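Local coordinates for protein putative antitoxin HigA3 (PDB 6LTZ) that is the putative antitoxin of a type II toxin-antitoxin system, a DNA-binding transcription regulator whose cognate toxin would be HigB3, at residues His39-Ile44 and Ser68-Gly73. Numbering follows the deposited sequence.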
ATOM      1  N   HIS A  39       2.785   1.526  14.455  1.00 85.07           N
ATOM      2  CA  HIS A  39       1.341   1.435  14.383  1.00 90.88           C
ATOM      3  C   HIS A  39       0.709   2.658  13.712  1.00 87.58           C
ATOM      4  O   HIS A  39      -0.334   2.547  13.068  1.00 84.59           O
ATOM      5  CB  HIS A  39       0.788   1.235  15.802  1.00 98.49           C
ATOM      6  CG  HIS A  39      -0.687   0.988  15.861  1.00104.62           C
ATOM      7  ND1 HIS A  39      -1.427   0.580  14.771  1.00103.53           N
ATOM      8  CD2 HIS A  39      -1.561   1.080  16.893  1.00103.13           C
ATOM      9  CE1 HIS A  39      -2.694   0.441  15.127  1.00 98.32           C
ATOM     10  NE2 HIS A  39      -2.798   0.737  16.409  1.00105.55           N
ATOM     11  N   ARG A  40       1.388   3.799  13.819  1.00 80.94           N
ATOM     12  CA  ARG A  40       0.867   5.087  13.363  1.00 73.59           C
ATOM     13  C   ARG A  40       1.792   5.800  12.347  1.00 63.69           C
ATOM     14  O   ARG A  40       3.015   5.707  12.452  1.00 57.37           O
ATOM     15  CB  ARG A  40       0.654   5.987  14.586  1.00 71.20           C
ATOM     16  CG  ARG A  40      -0.739   6.520  14.785  1.00 74.34           C
ATOM     17  CD  ARG A  40      -1.461   5.831  15.951  1.00 86.17           C
ATOM     18  NE  ARG A  40      -0.697   5.840  17.198  1.00 97.40           N
ATOM     19  CZ  ARG A  40      -1.056   5.178  18.295  1.00 98.73           C
ATOM     20  NH1 ARG A  40      -2.174   4.467  18.299  1.00 92.53           N
ATOM     21  NH2 ARG A  40      -0.305   5.227  19.389  1.00 98.46           N
ATOM     22  N   LEU A  41       1.226   6.526  11.383  1.00 54.97           N
ATOM     23  CA  LEU A  41       2.065   7.303  10.469  1.00 47.14           C
ATOM     24  C   LEU A  41       2.803   8.402  11.234  1.00 45.21           C
ATOM     25  O   LEU A  41       3.962   8.698  10.949  1.00 43.89           O
ATOM     26  CB  LEU A  41       1.234   7.908   9.342  1.00 47.19           C
ATOM     27  CG  LEU A  41       0.670   6.920   8.319  1.00 45.14           C
ATOM     28  CD1 LEU A  41      -0.227   7.629   7.318  1.00 48.86           C
ATOM     29  CD2 LEU A  41       1.785   6.180   7.601  1.00 46.87           C
ATOM     30  N   ALA A  42       2.124   8.991  12.214  1.00 42.51           N
ATOM     31  CA  ALA A  42       2.691  10.069  13.020  1.00 44.68           C
ATOM     32  C   ALA A  42       3.974   9.649  13.741  1.00 42.54           C
ATOM     33  O   ALA A  42       4.925  10.429  13.822  1.00 43.54           O
ATOM     34  CB  ALA A  42       1.664  10.561  14.020  1.00 47.08           C
ATOM     35  N   GLU A  43       3.987   8.424  14.265  1.00 48.54           N
ATOM     36  CA  GLU A  43       5.161   7.848  14.926  1.00 44.42           C
ATOM     37  C   GLU A  43       6.387   7.936  14.034  1.00 51.30           C
ATOM     38  O   GLU A  43       7.472   8.348  14.458  1.00 40.30           O
ATOM     39  CB  GLU A  43       4.913   6.381  15.282  1.00 59.41           C
ATOM     40  CG  GLU A  43       4.570   6.104  16.731  1.00 76.16           C
ATOM     41  CD  GLU A  43       4.302   4.630  16.979  1.00 82.69           C
ATOM     42  OE1 GLU A  43       3.360   4.082  16.367  1.00 75.92           O
ATOM     43  OE2 GLU A  43       5.048   4.013  17.769  1.00 84.32           O
ATOM     44  N   ILE A  44       6.181   7.514  12.793  1.00 40.41           N
ATOM     45  CA  ILE A  44       7.191   7.537  11.752  1.00 52.34           C
ATOM     46  C   ILE A  44       7.708   8.953  11.511  1.00 49.09           C
ATOM     47  O   ILE A  44       8.914   9.191  11.533  1.00 43.75           O
ATOM     48  CB  ILE A  44       6.614   6.950  10.446  1.00 49.96           C
ATOM     49  CG1 ILE A  44       6.297   5.466  10.637  1.00 63.54           C
ATOM     50  CG2 ILE A  44       7.559   7.139   9.291  1.00 53.89           C
ATOM     51  CD1 ILE A  44       5.522   4.849   9.498  1.00 58.82           C
ATOM     52  N   SER A  68      -4.052  15.141   8.585  1.00 43.97           N
ATOM     53  CA  SER A  68      -4.522  14.829   9.925  1.00 40.88           C
ATOM     54  C   SER A  68      -5.300  13.518   9.914  1.00 37.57           C
ATOM     55  O   SER A  68      -5.078  12.649  10.756  1.00 40.52           O
ATOM     56  CB  SER A  68      -5.386  15.966  10.468  1.00 46.85           C
ATOM     57  OG  SER A  68      -5.863  15.663  11.766  1.00 60.88           O
ATOM     58  N   LYS A  69      -6.196  13.370   8.944  1.00 46.56           N
ATOM     59  CA  LYS A  69      -6.969  12.137   8.824  1.00 50.87           C
ATOM     60  C   LYS A  69      -6.073  10.949   8.501  1.00 42.99           C
ATOM     61  O   LYS A  69      -6.343   9.831   8.929  1.00 54.43           O
ATOM     62  CB  LYS A  69      -8.057  12.276   7.761  1.00 56.14           C
ATOM     63  CG  LYS A  69      -8.989  13.462   7.961  1.00 69.37           C
ATOM     64  CD  LYS A  69      -9.918  13.659   6.767  1.00 77.79           C
ATOM     65  CE  LYS A  69      -9.387  12.964   5.516  1.00 82.10           C
ATOM     66  NZ  LYS A  69      -9.862  13.605   4.258  1.00 85.81           N
ATOM     67  N   LEU A  70      -5.003  11.196   7.753  1.00 41.70           N
ATOM     68  CA  LEU A  70      -4.030  10.156   7.437  1.00 39.39           C
ATOM     69  C   LEU A  70      -3.368   9.604   8.691  1.00 52.62           C
ATOM     70  O   LEU A  70      -3.208   8.392   8.845  1.00 47.97           O
ATOM     71  CB  LEU A  70      -2.947  10.697   6.498  1.00 46.37           C
ATOM     72  CG  LEU A  70      -3.117  10.510   4.995  1.00 44.05           C
ATOM     73  CD1 LEU A  70      -1.837  10.913   4.276  1.00 38.49           C
ATOM     74  CD2 LEU A  70      -3.472   9.071   4.692  1.00 41.48           C
ATOM     75  N   GLU A  71      -2.974  10.503   9.584  1.00 42.21           N
ATOM     76  CA  GLU A  71      -2.195  10.113  10.749  1.00 46.11           C
ATOM     77  C   GLU A  71      -3.075   9.646  11.899  1.00 42.20           C
ATOM     78  O   GLU A  71      -2.607   8.960  12.805  1.00 58.38           O
ATOM     79  CB  GLU A  71      -1.309  11.273  11.207  1.00 49.43           C
ATOM     80  CG  GLU A  71      -0.251  11.662  10.192  1.00 37.98           C
ATOM     81  CD  GLU A  71       0.727  12.687  10.731  1.00 48.86           C
ATOM     82  OE1 GLU A  71       1.769  12.916  10.075  1.00 37.48           O
ATOM     83  OE2 GLU A  71       0.453  13.262  11.807  1.00 45.63           O
ATOM     84  N   SER A  72      -4.349  10.017  11.859  1.00 43.95           N
ATOM     85  CA  SER A  72      -5.261   9.675  12.943  1.00 64.32           C
ATOM     86  C   SER A  72      -6.189   8.537  12.546  1.00 63.13           C
ATOM     87  O   SER A  72      -6.279   7.522  13.238  1.00 68.68           O
ATOM     88  CB  SER A  72      -6.087  10.895  13.360  1.00 51.52           C
ATOM     89  OG  SER A  72      -7.018  11.252  12.351  1.00 57.72           O
ATOM     90  N   GLY A  73      -6.871   8.713  11.420  1.00 50.92           N
ATOM     91  CA  GLY A  73      -7.893   7.782  10.993  1.00 66.27           C
ATOM     92  C   GLY A  73      -7.381   6.428  10.552  1.00 57.62           C
ATOM     93  O   GLY A  73      -6.183   6.151  10.572  1.00 63.17           O
TER
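The end of the second helix of the predicted helix-turn-helix motif, 64-72, meets the first turn of helix 41-47 here, the backbones coming nearest where Leu-41 CA lies 5.1 Å from Glu-71 CA. The two segments meet by van der Waals packing, without a hydrogen bond between them. Leu-41 points toward the other helix and, with CG anti to its carbonyl carbon (chi1 -69°), sets its CD1 methyl against a backbone carbonyl oxygen, 3.4 Å from Leu-70 O; the same methyl is 4.2 Å from Leu-70 CB. Leu-83 and Leu-75 also touch Leu-41, so its isobutyl group belongs to the apolar core closed by helix 80-89. The aliphatic part and carboxylate of Glu-71 lie against Leu-41 and Ala-42: CG also stands anti to the carbonyl carbon (chi1 -65°), and the chain beyond it is extended, so it runs alongside the start of the helix. Glu-71 CG is 4.1 Å from Leu-41 CB and Glu-71 OE2 3.7 Å from Ala-42 CB, both van der Waals contacts.

In this Cro/C1-type domain, the buried carboxylate has three polar partners, which compensate for its loss of solvent. OE1 forms a salt bridge with Arg-45 NE and a hydrogen bond with Tyr-86 OH, while OE2 is bonded to Gln-53 NE2 at the start of the helix-turn-helix; such a setting would favour the ionised form. A buried Arg-Glu pair likewise joins the first helix to the end of the recognition helix in 434 repressor.

Each helix end is also tied locally. Arg-40 occupies the N-cap, and its backbone N donates to Glu-43 OE1 over 3.2 Å, one half of a capping box, through the anti lone pair and with a bent N-H...O angle of 140°. In the last turn of helix 64-72, Ser-68 O accepts from both N and OG of Ser-72, the OG approaching at 2.9 Å from above the carbonyl plane.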